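Local coordinates for probable glutamine-binding lipoprotein GlnH (GLNBP) (Mycobacterium tuberculosis, PDB 6H20) that is a lipoprotein of the solute-binding family that binds aspartate and related amino acids and probably helps regulate a protein kinase controlling glutamate metabolism, at residues V206-D210 against T211-G215. Residues are numbered along the deposited sequence; the frame is centred on the assembly and turned at random.
Sequences VSTDD and TILAG. With ASN (asparagine), chain B.
Val-206 meets Leu-213 where strand 205-207 gives way to helix 210-219, a strand-to-helix corner on the amino-acid pocket of this family 3 solute-binding protein. CG1 of Val-206 lies 4.0 Å from CD2 of Leu-213, the two side chains running past each other in opposite directions. Thr-208, at the bend, splits its branches by task: its CG2 packs 3.5 Å from CD2 of Leu-213 and also touches CG2 of Ile-212, whereas OG1, placed anti to the backbone N (chi1 -172°), looks to the pocket, where it hydrogen-bonds to Ser-172 and the residue packs on Trp-191.

Asp-209 stands at the N-cap position, yet its carboxylate makes no capping bond. Instead OD2 accepts a hydrogen bond from the amino N of the bound asparagine at 2.8 Å. The hydroxyl of Tyr-235 joins OD2 to Thr-211 OG1 by a hydrogen bond to each, so two hydrogen bonds hold OD2, whose negative charge would favour the ligand's ammonium form. Thr-211 OG1 also rests 3.3 Å from CB of Asp-209. CD1 of Ile-212 comes within 3.6 Å of OD2 and borders the ligand's side-chain amide. The backbone of Asp-209 starts the helix: its O accepts a hydrogen bond from Leu-213 N at 2.9 Å, with an N-H...O angle of 169°.

Asp-210 directs OD1 to the backbone N of Asn-142 in strand 139-148, while its own carbonyl O accepts a hydrogen bond from Ala-214 N at 2.8 Å, the donor tilted 28° from the carbonyl plane.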
# COMPACT_ATOMS: atom_id res chain seq x y z
N VAL A 206 -2.14 16.73 -2.07
CA VAL A 206 -2.20 15.30 -2.34
C VAL A 206 -2.93 14.65 -1.17
O VAL A 206 -2.73 15.06 -0.02
CB VAL A 206 -0.78 14.71 -2.47
CG1 VAL A 206 -0.84 13.24 -2.87
CG2 VAL A 206 0.01 15.50 -3.48
N SER A 207 -3.77 13.65 -1.43
CA SER A 207 -4.42 12.95 -0.33
C SER A 207 -4.28 11.45 -0.51
O SER A 207 -4.78 10.89 -1.49
CB SER A 207 -5.89 13.34 -0.18
OG SER A 207 -6.46 12.68 0.95
N THR A 208 -3.62 10.80 0.45
CA THR A 208 -3.50 9.34 0.47
C THR A 208 -3.01 8.94 1.86
O THR A 208 -2.96 9.77 2.78
CB THR A 208 -2.62 8.80 -0.67
OG1 THR A 208 -2.69 7.37 -0.69
CG2 THR A 208 -1.14 9.17 -0.51
N ASP A 209 -2.66 7.66 2.00
CA ASP A 209 -2.17 7.11 3.25
C ASP A 209 -1.07 7.98 3.84
O ASP A 209 -0.14 8.37 3.14
CB ASP A 209 -1.55 5.73 2.98
CG ASP A 209 -2.45 4.78 2.20
OD1 ASP A 209 -3.62 5.08 1.89
OD2 ASP A 209 -1.93 3.69 1.91
N ASP A 210 -1.14 8.22 5.16
CA ASP A 210 -0.12 9.05 5.80
C ASP A 210 1.29 8.46 5.67
O ASP A 210 2.27 9.21 5.58
CB ASP A 210 -0.48 9.38 7.26
CG ASP A 210 -0.74 8.15 8.15
OD1 ASP A 210 -0.74 6.98 7.71
OD2 ASP A 210 -0.95 8.40 9.36
N THR A 211 1.39 7.13 5.62
CA THR A 211 2.65 6.45 5.34
C THR A 211 3.25 6.88 4.01
O THR A 211 4.44 7.25 3.93
CB THR A 211 2.37 4.95 5.28
OG1 THR A 211 1.16 4.75 4.55
CG2 THR A 211 2.20 4.36 6.70
N ILE A 212 2.46 6.80 2.93
CA ILE A 212 2.92 7.23 1.60
C ILE A 212 3.27 8.71 1.61
O ILE A 212 4.30 9.14 1.07
CB ILE A 212 1.86 6.89 0.53
CG1 ILE A 212 1.61 5.39 0.48
CG2 ILE A 212 2.27 7.46 -0.85
CD1 ILE A 212 0.48 5.01 -0.48
N LEU A 213 2.40 9.52 2.23
CA LEU A 213 2.66 10.96 2.29
C LEU A 213 3.97 11.27 3.01
O LEU A 213 4.70 12.19 2.61
CB LEU A 213 1.51 11.67 2.99
CG LEU A 213 0.13 11.63 2.32
CD1 LEU A 213 -0.86 12.45 3.14
CD2 LEU A 213 0.20 12.15 0.87
N ALA A 214 4.28 10.52 4.08
CA ALA A 214 5.55 10.71 4.78
C ALA A 214 6.74 10.46 3.86
O ALA A 214 7.77 11.14 3.95
CB ALA A 214 5.62 9.81 6.01
N GLY A 215 6.62 9.49 2.95
CA GLY A 215 7.66 9.28 1.96
C GLY A 215 7.83 10.47 1.05
O GLY A 215 8.95 10.82 0.65
N ASN B . -3.36 2.01 0.26
CA ASN B . -4.14 2.68 -0.78
C ASN B . -4.77 1.63 -1.68
O ASN B . -5.28 1.96 -2.76
CB ASN B . -3.27 3.63 -1.59
CG ASN B . -2.23 2.92 -2.42
OD1 ASN B . -1.92 1.75 -2.21
ND2 ASN B . -1.72 3.61 -3.41
OXT ASN B . -4.76 0.44 -1.31